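PDB 5V8S: flavoprotein from Thermotoga maritima, which probably transfers electrons as a flavodiiron oxidoreductase, combining an FMN-binding flavodoxin-like domain with a metallo-beta-lactamase-like domain that holds a di-iron centre. Local coordinates for residues Y55-N60 and V64-W69; I93-T98 and G104-T109; A108-K111 and D116-I119; K126-G131 and W164-V169. The protein carries 1 engineered substitution. All coordinates share one frame; numbering follows the deposited sequence.

Contact 1 (Y55-N60 and V64-W69)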
loop_
_atom_site.group_PDB
_atom_site.type_symbol
_atom_site.label_atom_id
_atom_site.label_comp_id
_atom_site.label_asym_id
_atom_site.label_seq_id
_atom_site.Cartn_x
_atom_site.Cartn_y
_atom_site.Cartn_z
ATOM N N TYR A 55 -24.551 -11.006 22.236
ATOM C CA TYR A 55 -25.549 -11.991 22.630
ATOM C C TYR A 55 -26.093 -11.653 24.007
ATOM O O TYR A 55 -25.371 -11.125 24.858
ATOM C CB TYR A 55 -24.966 -13.413 22.651
ATOM C CG TYR A 55 -24.434 -13.806 21.288
ATOM C CD1 TYR A 55 -23.136 -13.481 20.911
ATOM C CD2 TYR A 55 -25.236 -14.449 20.361
ATOM C CE1 TYR A 55 -22.649 -13.798 19.648
ATOM C CE2 TYR A 55 -24.758 -14.774 19.105
ATOM C CZ TYR A 55 -23.471 -14.451 18.754
ATOM O OH TYR A 55 -23.031 -14.798 17.501
ATOM N N LEU A 56 -27.366 -11.993 24.232
ATOM C CA LEU A 56 -27.988 -11.847 25.543
ATOM C C LEU A 56 -28.575 -13.188 25.962
ATOM O O LEU A 56 -29.370 -13.780 25.222
ATOM C CB LEU A 56 -29.092 -10.783 25.526
ATOM C CG LEU A 56 -29.768 -10.561 26.889
ATOM C CD1 LEU A 56 -28.853 -9.760 27.802
ATOM C CD2 LEU A 56 -31.111 -9.871 26.731
ATOM N N VAL A 57 -28.198 -13.650 27.153
ATOM C CA VAL A 57 -28.708 -14.899 27.708
ATOM C C VAL A 57 -29.604 -14.525 28.876
ATOM O O VAL A 57 -29.130 -13.954 29.858
ATOM C CB VAL A 57 -27.583 -15.846 28.168
ATOM C CG1 VAL A 57 -28.153 -17.236 28.456
ATOM C CG2 VAL A 57 -26.470 -15.926 27.124
ATOM N N LYS A 58 -30.893 -14.842 28.775
ATOM C CA LYS A 58 -31.853 -14.521 29.820
ATOM C C LYS A 58 -32.107 -15.781 30.626
ATOM O O LYS A 58 -32.605 -16.777 30.089
ATOM C CB LYS A 58 -33.148 -13.976 29.219
ATOM C CG LYS A 58 -32.913 -12.691 28.425
ATOM C CD LYS A 58 -34.213 -12.034 27.966
ATOM C CE LYS A 58 -34.831 -11.157 29.046
ATOM N NZ LYS A 58 -36.076 -10.462 28.559
ATOM N N LEU A 59 -31.747 -15.738 31.900
ATOM C CA LEU A 59 -31.814 -16.893 32.790
ATOM C C LEU A 59 -32.668 -16.563 34.009
ATOM O O LEU A 59 -33.132 -15.436 34.196
ATOM C CB LEU A 59 -30.395 -17.298 33.216
ATOM C CG LEU A 59 -29.449 -17.592 32.042
ATOM C CD1 LEU A 59 -27.990 -17.598 32.469
ATOM C CD2 LEU A 59 -29.823 -18.942 31.406
ATOM N N ASN A 60 -32.883 -17.577 34.838
ATOM C CA ASN A 60 -33.597 -17.409 36.098
ATOM C C ASN A 60 -32.623 -16.774 37.078
ATOM O O ASN A 60 -31.704 -17.429 37.571
ATOM C CB ASN A 60 -34.099 -18.758 36.599
ATOM C CG ASN A 60 -34.752 -18.674 37.958
ATOM O OD1 ASN A 60 -35.058 -17.594 38.467
ATOM N ND2 ASN A 60 -34.983 -19.829 38.551
ATOM N N VAL A 64 -27.346 -12.068 31.079
ATOM C CA VAL A 64 -25.917 -12.079 30.759
ATOM C C VAL A 64 -25.727 -11.539 29.346
ATOM O O VAL A 64 -26.139 -12.172 28.368
ATOM C CB VAL A 64 -25.324 -13.487 30.883
ATOM C CG1 VAL A 64 -23.810 -13.463 30.647
ATOM C CG2 VAL A 64 -25.676 -14.109 32.238
ATOM N N LEU A 65 -25.079 -10.383 29.237
ATOM C CA LEU A 65 -24.691 -9.820 27.946
ATOM C C LEU A 65 -23.297 -10.314 27.597
ATOM O O LEU A 65 -22.406 -10.325 28.450
ATOM C CB LEU A 65 -24.681 -8.296 28.016
ATOM C CG LEU A 65 -24.167 -7.574 26.775
ATOM C CD1 LEU A 65 -25.113 -7.787 25.609
ATOM C CD2 LEU A 65 -24.015 -6.094 27.101
ATOM N N ILE A 66 -23.115 -10.747 26.348
ATOM C CA ILE A 66 -21.842 -11.309 25.903
ATOM C C ILE A 66 -21.358 -10.478 24.724
ATOM O O ILE A 66 -21.986 -10.464 23.659
ATOM C CB ILE A 66 -21.948 -12.804 25.561
ATOM C CG1 ILE A 66 -22.450 -13.550 26.812
ATOM C CG2 ILE A 66 -20.581 -13.356 25.095
ATOM C CD1 ILE A 66 -22.543 -15.042 26.644
ATOM N N ASP A 67 -20.260 -9.757 24.938
ATOM C CA ASP A 67 -19.623 -8.897 23.945
ATOM C C ASP A 67 -20.514 -7.703 23.582
ATOM O O ASP A 67 -21.464 -7.398 24.312
ATOM C CB ASP A 67 -19.142 -9.750 22.764
ATOM C CG ASP A 67 -18.075 -10.794 23.197
ATOM O OD1 ASP A 67 -17.251 -10.498 24.111
ATOM O OD2 ASP A 67 -18.072 -11.921 22.660
ATOM N N GLY A 68 -20.196 -6.983 22.515
ATOM C CA GLY A 68 -20.874 -5.743 22.202
ATOM C C GLY A 68 -20.622 -5.348 20.752
ATOM O O GLY A 68 -20.298 -6.185 19.908
ATOM N N TRP A 69 -20.756 -4.052 20.475
ATOM C CA TRP A 69 -20.586 -3.504 19.132
ATOM C C TRP A 69 -19.522 -2.409 19.133
ATOM O O TRP A 69 -19.158 -1.861 20.172
ATOM C CB TRP A 69 -21.878 -2.868 18.598
ATOM C CG TRP A 69 -23.018 -3.812 18.298
ATOM C CD1 TRP A 69 -23.007 -5.167 18.347
ATOM C CD2 TRP A 69 -24.338 -3.433 17.897
ATOM N NE1 TRP A 69 -24.249 -5.660 18.023
ATOM C CE2 TRP A 69 -25.084 -4.612 17.747
ATOM C CE3 TRP A 69 -24.964 -2.202 17.663
ATOM C CZ2 TRP A 69 -26.418 -4.606 17.370
ATOM C CZ3 TRP A 69 -26.289 -2.195 17.301
ATOM C CH2 TRP A 69 -27.000 -3.393 17.143
#
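Tyr-55 and Ile-66 close one end of an antiparallel hairpin, and Val-57 and Val-64 do the same near its turn. Both are hydrogen-bonded pairs. Ile-66 N reaches Tyr-55 O at 2.7 Å, while Val-64 N points almost straight at Val-57 O, with an N-H...O angle of 172°. Between them Leu-56 faces Leu-65 as a non-hydrogen-bonded pair.

The dense part is the side that carries Tyr-55, Val-57, Val-64 and Ile-66. With CG1 anti to its carbonyl carbon (chi1 -58°), Ile-66 sends CD1 slantwise across to Val-57 CG2, 4.1 Å away. Phe-177 of strand 175-179, in the domain's second sheet, packs on both. On the reverse side Leu-65 CD1 folds back over the backbone to 3.4 Å from Tyr-55 O, and Leu-56 CD1 lies by Val-64 O.

Packing thins toward the turn, where the partly exposed Leu-59 brings just CD1 to Val-64 CG2, at 4.2 Å. Lys-58 turns from the partner strand and gives its ammonium group to Ile-84 O.

The chemistry implies a division of labour: backbone bonds fix the register, and on the face of Tyr-55, Val-57 and Ile-66 apolar side chains pack this sheet against the second one.

Contact 2 (I93-T98 and G104-T109). With FEO (mu-oxo-diiron), chain C.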
loop_
_atom_site.group_PDB
_atom_site.type_symbol
_atom_site.label_atom_id
_atom_site.label_comp_id
_atom_site.label_asym_id
_atom_site.label_seq_id
_atom_site.Cartn_x
_atom_site.Cartn_y
_atom_site.Cartn_z
ATOM N N ILE A 93 -21.826 -9.042 32.384
ATOM C CA ILE A 93 -21.292 -8.819 31.044
ATOM C C ILE A 93 -20.017 -9.644 30.898
ATOM O O ILE A 93 -19.074 -9.487 31.685
ATOM C CB ILE A 93 -21.004 -7.330 30.760
ATOM C CG1 ILE A 93 -22.271 -6.489 30.925
ATOM C CG2 ILE A 93 -20.456 -7.168 29.338
ATOM C CD1 ILE A 93 -22.069 -4.996 30.857
ATOM N N ILE A 94 -19.985 -10.513 29.888
ATOM C CA ILE A 94 -18.810 -11.329 29.587
ATOM C C ILE A 94 -18.075 -10.697 28.416
ATOM O O ILE A 94 -18.669 -10.429 27.368
ATOM C CB ILE A 94 -19.194 -12.783 29.263
ATOM C CG1 ILE A 94 -19.820 -13.446 30.503
ATOM C CG2 ILE A 94 -17.952 -13.565 28.800
ATOM C CD1 ILE A 94 -20.303 -14.890 30.276
ATOM N N VAL A 95 -16.796 -10.440 28.615
ATOM C CA VAL A 95 -15.937 -9.826 27.607
ATOM C C VAL A 95 -14.904 -10.874 27.204
ATOM O O VAL A 95 -13.889 -11.065 27.877
ATOM C CB VAL A 95 -15.285 -8.545 28.137
ATOM C CG1 VAL A 95 -14.394 -7.918 27.074
ATOM C CG2 VAL A 95 -16.360 -7.567 28.574
ATOM N N ASN A 96 -15.156 -11.560 26.081
ATOM C CA ASN A 96 -14.237 -12.581 25.610
ATOM C C ASN A 96 -12.948 -11.975 25.045
ATOM O O ASN A 96 -11.924 -12.660 25.004
ATOM C CB ASN A 96 -14.915 -13.397 24.506
ATOM C CG ASN A 96 -15.988 -14.335 25.036
ATOM O OD1 ASN A 96 -15.734 -15.138 25.939
ATOM N ND2 ASN A 96 -17.206 -14.247 24.470
ATOM N N HIS A 97 -12.983 -10.708 24.627
ATOM C CA HIS A 97 -11.905 -10.040 23.907
ATOM C C HIS A 97 -12.248 -8.565 23.941
ATOM O O HIS A 97 -13.413 -8.192 23.771
ATOM C CB HIS A 97 -11.894 -10.599 22.470
ATOM C CG HIS A 97 -10.947 -9.959 21.488
ATOM N ND1 HIS A 97 -9.598 -9.741 21.708
ATOM C CD2 HIS A 97 -11.169 -9.599 20.203
ATOM C CE1 HIS A 97 -9.048 -9.235 20.617
ATOM N NE2 HIS A 97 -9.980 -9.147 19.685
ATOM N N THR A 98 -11.248 -7.733 24.212
ATOM C CA THR A 98 -11.484 -6.336 24.542
ATOM C C THR A 98 -11.295 -5.382 23.369
ATOM O O THR A 98 -11.424 -4.170 23.560
ATOM C CB THR A 98 -10.551 -5.893 25.669
ATOM O OG1 THR A 98 -9.192 -5.947 25.213
ATOM C CG2 THR A 98 -10.733 -6.780 26.900
ATOM N N GLY A 104 -16.480 -1.514 22.074
ATOM C CA GLY A 104 -16.592 -0.066 22.057
ATOM C C GLY A 104 -17.878 0.456 22.670
ATOM O O GLY A 104 -17.939 1.614 23.111
ATOM N N SER A 105 -18.927 -0.368 22.674
ATOM C CA SER A 105 -20.215 -0.018 23.263
ATOM C C SER A 105 -20.264 -0.210 24.768
ATOM O O SER A 105 -21.269 0.164 25.378
ATOM C CB SER A 105 -21.319 -0.868 22.624
ATOM O OG SER A 105 -21.030 -2.260 22.701
ATOM N N LEU A 106 -19.222 -0.775 25.373
ATOM C CA LEU A 106 -19.283 -1.113 26.796
ATOM C C LEU A 106 -19.452 0.105 27.694
ATOM O O LEU A 106 -20.333 0.079 28.576
ATOM C CB LEU A 106 -18.073 -1.979 27.179
ATOM C CG LEU A 106 -18.019 -2.487 28.625
ATOM C CD1 LEU A 106 -19.267 -3.289 28.995
ATOM C CD2 LEU A 106 -16.737 -3.320 28.842
ATOM N N PRO A 107 -18.684 1.190 27.543
ATOM C CA PRO A 107 -18.894 2.330 28.452
ATOM C C PRO A 107 -20.322 2.842 28.440
ATOM O O PRO A 107 -20.913 3.086 29.507
ATOM C CB PRO A 107 -17.872 3.368 27.960
ATOM C CG PRO A 107 -16.804 2.569 27.318
ATOM C CD PRO A 107 -17.514 1.395 26.672
ATOM N N ALA A 108 -20.920 2.947 27.255
ATOM C CA ALA A 108 -22.302 3.406 27.155
ATOM C C ALA A 108 -23.255 2.406 27.790
ATOM O O ALA A 108 -24.241 2.794 28.444
ATOM C CB ALA A 108 -22.655 3.599 25.682
ATOM N N THR A 109 -22.967 1.114 27.635
ATOM C CA THR A 109 -23.812 0.090 28.235
ATOM C C THR A 109 -23.783 0.202 29.750
ATOM O O THR A 109 -24.829 0.145 30.409
ATOM C CB THR A 109 -23.351 -1.298 27.778
ATOM O OG1 THR A 109 -23.410 -1.368 26.350
ATOM C CG2 THR A 109 -24.250 -2.403 28.354
HETATM FE FE1 FEO C . -10.091 -8.733 17.496
HETATM FE FE2 FEO C . -13.334 -8.658 16.446
HETATM O O FEO C . -11.832 -8.033 17.389
HETATM O O HOH W 1 -10.206 -8.376 15.321
HETATM O O HOH W 2 -11.973 -8.896 14.639
#
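Ile-93, on the short strand 92-94, faces Leu-106 near the start of helix 106-113, their CA atoms 9.0 Å apart, so the layers meet through side chains alone. Leu-106 does most of the touching. Its CG is anti to the backbone N (chi1 -177°), which brings the forked end to the strand: CD1 comes to 3.8 Å from Ile-93 CD1 and also brushes CG2 of that isoleucine. The other branch, CD2, sits 4.3 Å from Val-95 CG2. One turn on, Thr-109 adds its methyl to Ile-93 CD1. Its hydroxyl is turned back into the helix, where OG1 donates to Ser-105 O at 2.8 Å from well above the carbonyl plane; the same oxygen takes Thr-109 N, so two donors grip it.

Past the strand the chain enters the metal site. His-97 NE2 binds one iron (FE1) at 2.2 Å, and Glu-99, His-163 and Asp-180 complete its protein ligands. The oxo bridge lies near the plane of the imidazole, off its edge. The two solvent sites modelled on the irons lie too close together to be read as independent waters, so their bonding to the bridge is doubtful. Behind the ring, ND1 bonds to Asp-166 OD1, a second-shell carboxylate that fixes the rotation of the imidazole.

The chemistry thus changes along six residues: the apolar grip of Leu-106 holds the strand to its helix, and the polar end delivers a ligand whose donor strength the carboxylate would probably raise.

Contact 3 (A108-K111 and D116-I119)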
loop_
_atom_site.group_PDB
_atom_site.type_symbol
_atom_site.label_atom_id
_atom_site.label_comp_id
_atom_site.label_asym_id
_atom_site.label_seq_id
_atom_site.Cartn_x
_atom_site.Cartn_y
_atom_site.Cartn_z
ATOM N N ALA A 108 -20.920 2.947 27.255
ATOM C CA ALA A 108 -22.302 3.406 27.155
ATOM C C ALA A 108 -23.255 2.406 27.790
ATOM O O ALA A 108 -24.241 2.794 28.444
ATOM C CB ALA A 108 -22.655 3.599 25.682
ATOM N N THR A 109 -22.967 1.114 27.635
ATOM C CA THR A 109 -23.812 0.090 28.235
ATOM C C THR A 109 -23.783 0.202 29.750
ATOM O O THR A 109 -24.829 0.145 30.409
ATOM C CB THR A 109 -23.351 -1.298 27.778
ATOM O OG1 THR A 109 -23.410 -1.368 26.350
ATOM C CG2 THR A 109 -24.250 -2.403 28.354
ATOM N N LEU A 110 -22.590 0.366 30.325
ATOM C CA LEU A 110 -22.488 0.438 31.780
ATOM C C LEU A 110 -23.230 1.657 32.317
ATOM O O LEU A 110 -23.892 1.586 33.358
ATOM C CB LEU A 110 -21.015 0.457 32.205
ATOM C CG LEU A 110 -20.187 -0.799 31.909
ATOM C CD1 LEU A 110 -18.741 -0.621 32.310
ATOM C CD2 LEU A 110 -20.776 -2.009 32.620
ATOM N N LYS A 111 -23.148 2.783 31.613
ATOM C CA LYS A 111 -23.868 3.978 32.048
ATOM C C LYS A 111 -25.376 3.774 31.970
ATOM O O LYS A 111 -26.120 4.228 32.850
ATOM C CB LYS A 111 -23.455 5.179 31.197
ATOM C CG LYS A 111 -22.664 6.240 31.959
ATOM C CD LYS A 111 -22.026 7.262 31.016
ATOM C CE LYS A 111 -21.185 8.292 31.772
ATOM N NZ LYS A 111 -20.446 9.201 30.840
ATOM N N ASP A 116 -23.853 -1.418 39.493
ATOM C CA ASP A 116 -22.761 -2.369 39.343
ATOM C C ASP A 116 -23.250 -3.625 38.635
ATOM O O ASP A 116 -24.380 -4.081 38.841
ATOM C CB ASP A 116 -22.209 -2.757 40.713
ATOM C CG ASP A 116 -21.418 -1.643 41.368
ATOM O OD1 ASP A 116 -21.174 -0.603 40.712
ATOM O OD2 ASP A 116 -21.033 -1.816 42.544
ATOM N N VAL A 117 -22.389 -4.178 37.781
ATOM C CA VAL A 117 -22.603 -5.494 37.195
ATOM C C VAL A 117 -21.323 -6.296 37.376
ATOM O O VAL A 117 -20.244 -5.743 37.598
ATOM C CB VAL A 117 -22.984 -5.410 35.703
ATOM C CG1 VAL A 117 -24.358 -4.791 35.538
ATOM C CG2 VAL A 117 -21.968 -4.596 34.959
ATOM N N GLU A 118 -21.444 -7.618 37.267
ATOM C CA GLU A 118 -20.258 -8.463 37.237
ATOM C C GLU A 118 -19.725 -8.507 35.808
ATOM O O GLU A 118 -20.394 -9.019 34.905
ATOM C CB GLU A 118 -20.581 -9.862 37.740
ATOM C CG GLU A 118 -19.371 -10.749 37.807
ATOM C CD GLU A 118 -19.667 -12.066 38.504
ATOM O OE1 GLU A 118 -19.700 -12.091 39.757
ATOM O OE2 GLU A 118 -19.884 -13.063 37.799
ATOM N N ILE A 119 -18.532 -7.946 35.600
ATOM C CA ILE A 119 -17.855 -7.964 34.301
ATOM C C ILE A 119 -16.810 -9.072 34.342
ATOM O O ILE A 119 -15.914 -9.055 35.192
ATOM C CB ILE A 119 -17.199 -6.604 33.998
ATOM C CG1 ILE A 119 -18.253 -5.491 34.051
ATOM C CG2 ILE A 119 -16.490 -6.635 32.635
ATOM C CD1 ILE A 119 -17.699 -4.068 33.849
#
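A beta-alpha-beta crossover of the metallo-beta-lactamase-like domain links strand 92-94, helix 106-113 and the adjacent parallel strand 118-121, and this contact is where the helix packs on the start of the second strand and the residue leading into it. It rests on Leu-110, whose CB does not aim straight at the strand but whose end swings over to it. With CG anti to the carbonyl carbon (chi1 -65°), the forked tip comes down on Val-117 and Ile-119, two residues apart and directed to the same side of the chain.

The two are met differently. Ile-119 is approached tip to tip, its CD1 lying at the mouth of the leucine fork. Val-117 is crossed at a slant, its CG2 being the branch that touches.

No hydrogen bond joins the segments. Ile-93 of the first strand and Ile-135, in the loop after helix 123-133, extend the apolar patch around Leu-110, while Leu-110 and Val-117 keep some exposure and Ile-119 is buried. Between the two segments the contact is purely apolar packing.

The fit is close: Leu-110 CD2 lies 3.7 Å from Val-117 CG2, and Ile-119 CD1 is 3.9 Å from both Leu-110 CD1 and Leu-110 CD2.

Contact 4 (K126-G131 and W164-V169)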
loop_
_atom_site.group_PDB
_atom_site.type_symbol
_atom_site.label_atom_id
_atom_site.label_comp_id
_atom_site.label_asym_id
_atom_site.label_seq_id
_atom_site.Cartn_x
_atom_site.Cartn_y
_atom_site.Cartn_z
ATOM N N LYS A 126 -8.828 -7.903 31.723
ATOM C CA LYS A 126 -9.004 -6.910 32.777
ATOM C C LYS A 126 -8.029 -5.747 32.605
ATOM O O LYS A 126 -8.411 -4.578 32.714
ATOM C CB LYS A 126 -8.843 -7.583 34.142
ATOM C CG LYS A 126 -8.829 -6.608 35.292
ATOM C CD LYS A 126 -8.909 -7.352 36.620
ATOM C CE LYS A 126 -9.035 -6.376 37.760
ATOM N NZ LYS A 126 -7.889 -5.452 37.760
ATOM N N ARG A 127 -6.765 -6.052 32.321
ATOM C CA ARG A 127 -5.775 -4.994 32.139
ATOM C C ARG A 127 -6.167 -4.071 30.993
ATOM O O ARG A 127 -6.023 -2.845 31.097
ATOM C CB ARG A 127 -4.404 -5.621 31.892
ATOM C CG ARG A 127 -3.866 -6.327 33.124
ATOM C CD ARG A 127 -2.852 -7.410 32.784
ATOM N NE ARG A 127 -1.711 -6.901 32.033
ATOM C CZ ARG A 127 -0.662 -7.644 31.683
ATOM N NH1 ARG A 127 -0.610 -8.927 32.026
ATOM N NH2 ARG A 127 0.337 -7.104 30.992
ATOM N N LEU A 128 -6.665 -4.639 29.888
ATOM C CA LEU A 128 -6.993 -3.821 28.727
ATOM C C LEU A 128 -8.272 -3.019 28.937
ATOM O O LEU A 128 -8.376 -1.891 28.444
ATOM C CB LEU A 128 -7.085 -4.691 27.465
ATOM C CG LEU A 128 -5.740 -5.299 27.030
ATOM C CD1 LEU A 128 -5.918 -6.404 26.013
ATOM C CD2 LEU A 128 -4.813 -4.206 26.482
ATOM N N LEU A 129 -9.242 -3.551 29.683
ATOM C CA LEU A 129 -10.438 -2.752 29.937
ATOM C C LEU A 129 -10.110 -1.523 30.766
ATOM O O LEU A 129 -10.728 -0.469 30.593
ATOM C CB LEU A 129 -11.507 -3.583 30.646
ATOM C CG LEU A 129 -12.199 -4.639 29.792
ATOM C CD1 LEU A 129 -13.084 -5.534 30.656
ATOM C CD2 LEU A 129 -13.015 -3.979 28.685
ATOM N N GLU A 130 -9.145 -1.638 31.664
ATOM C CA GLU A 130 -8.727 -0.471 32.427
ATOM C C GLU A 130 -7.989 0.519 31.534
ATOM O O GLU A 130 -8.252 1.723 31.573
ATOM C CB GLU A 130 -7.838 -0.908 33.581
ATOM C CG GLU A 130 -7.411 0.267 34.429
ATOM C CD GLU A 130 -6.416 -0.120 35.499
ATOM O OE1 GLU A 130 -5.231 0.291 35.395
ATOM O OE2 GLU A 130 -6.818 -0.838 36.433
ATOM N N GLY A 131 -7.073 0.028 30.706
ATOM C CA GLY A 131 -6.310 0.932 29.857
ATOM C C GLY A 131 -7.158 1.632 28.805
ATOM O O GLY A 131 -6.939 2.808 28.495
ATOM N N TRP A 164 -5.213 -11.780 20.294
ATOM C CA TRP A 164 -4.605 -10.986 21.358
ATOM C C TRP A 164 -4.386 -11.855 22.585
ATOM O O TRP A 164 -5.018 -12.905 22.724
ATOM C CB TRP A 164 -5.522 -9.827 21.767
ATOM C CG TRP A 164 -5.478 -8.588 20.890
ATOM C CD1 TRP A 164 -4.811 -8.412 19.699
ATOM C CD2 TRP A 164 -6.127 -7.348 21.170
ATOM N NE1 TRP A 164 -5.013 -7.133 19.241
ATOM C CE2 TRP A 164 -5.800 -6.453 20.134
ATOM C CE3 TRP A 164 -6.927 -6.894 22.218
ATOM C CZ2 TRP A 164 -6.272 -5.150 20.101
ATOM C CZ3 TRP A 164 -7.391 -5.592 22.181
ATOM C CH2 TRP A 164 -7.063 -4.737 21.131
ATOM N N PRO A 165 -3.537 -11.423 23.527
ATOM C CA PRO A 165 -3.312 -12.232 24.735
ATOM C C PRO A 165 -4.526 -12.333 25.638
ATOM O O PRO A 165 -4.518 -13.159 26.567
ATOM C CB PRO A 165 -2.161 -11.505 25.443
ATOM C CG PRO A 165 -2.189 -10.113 24.893
ATOM C CD PRO A 165 -2.636 -10.253 23.478
ATOM N N ASP A 166 -5.563 -11.532 25.400
ATOM C CA ASP A 166 -6.739 -11.548 26.262
ATOM C C ASP A 166 -7.811 -12.535 25.823
ATOM O O ASP A 166 -8.802 -12.692 26.535
ATOM C CB ASP A 166 -7.370 -10.149 26.356
ATOM C CG ASP A 166 -8.012 -9.679 25.049
ATOM O OD1 ASP A 166 -7.781 -10.301 23.988
ATOM O OD2 ASP A 166 -8.760 -8.675 25.100
ATOM N N THR A 167 -7.644 -13.207 24.690
ATOM C CA THR A 167 -8.769 -13.901 24.081
ATOM C C THR A 167 -9.136 -15.167 24.843
ATOM O O THR A 167 -8.274 -15.954 25.242
ATOM C CB THR A 167 -8.488 -14.189 22.602
ATOM O OG1 THR A 167 -7.278 -14.933 22.439
ATOM C CG2 THR A 167 -8.294 -12.937 21.891
ATOM N N MET A 168 -10.436 -15.337 25.056
ATOM C CA MET A 168 -10.996 -16.539 25.643
ATOM C C MET A 168 -12.308 -16.840 24.932
ATOM O O MET A 168 -12.833 -16.027 24.168
ATOM C CB MET A 168 -11.240 -16.352 27.148
ATOM C CG MET A 168 -12.303 -15.343 27.483
ATOM S SD MET A 168 -12.648 -15.356 29.264
ATOM C CE MET A 168 -14.099 -14.324 29.305
ATOM N N VAL A 169 -12.845 -18.025 25.193
ATOM C CA VAL A 169 -14.159 -18.393 24.690
ATOM C C VAL A 169 -14.990 -18.853 25.880
ATOM O O VAL A 169 -14.452 -19.330 26.881
ATOM C CB VAL A 169 -14.079 -19.470 23.582
ATOM C CG1 VAL A 169 -13.290 -18.963 22.376
ATOM C CG2 VAL A 169 -13.441 -20.725 24.112
#
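Leu-128 pushes one methyl, CD1, into the angle between the indole of Trp-164 and the side chain of Asp-166. That methyl lies 4.0 Å from Trp-164 CE3, with CZ3 just beyond, and approaches the ring obliquely. It is also 3.8 Å from Asp-166 OD2, a plain van der Waals contact with no hydrogen bond, and the two side chains cross at about a right angle.

Both partners belong to a type I beta turn from Trp-164 to Thr-167, closed by Thr-167 N to Trp-164 O at 3.3 Å. Asp-166 places CG between its backbone N and carbonyl carbon (chi1 69°), which lifts the carboxylate back over the turn until OD2 lies in the plane of the indole, at its edge. There OD2 accepts from Thr-98 OG1. Since the other oxygen serves an iron ligand, the carboxylate is held at both ends, and Leu-128 closes in on it from the helix side.

The tryptophan packs edge-to-face with His-97, and again edge-to-face with Trp-363 of the second subunit, which also rests on Leu-128; the contact therefore lies at the subunit interface as well as beside the metal site.

Within the fold, helix 123-133 runs past the loop that leads into strand 168-172, with its Phe-124 against Pro-165 and Asp-166, its Phe-132 against Trp-164, and Leu-129 turned to strand 138-140.

Contacts 1, 2 and 3 follow one sheet from strand to strand. Leu-65 O of contact 1 receives Ile-94 N of contact 2 at 2.8 Å, and Ile-93 N of contact 2 reaches Glu-118 O of contact 3 at 2.9 Å. Contacts 2 and 3 share helix 106-113, their centres about 8 Å apart. Ile-119 CG2 meets Leu-129 CD1 at 4.1 Å, joining contact 3 to contact 4. The di-iron site lies beyond strand 92-94: contact 2 supplies an iron ligand, contact 4 its second shell with the Trp-164 side chain about 6 Å from the di-iron group, and the side chain of Tyr-55 of contact 1 stands back at about 11 Å.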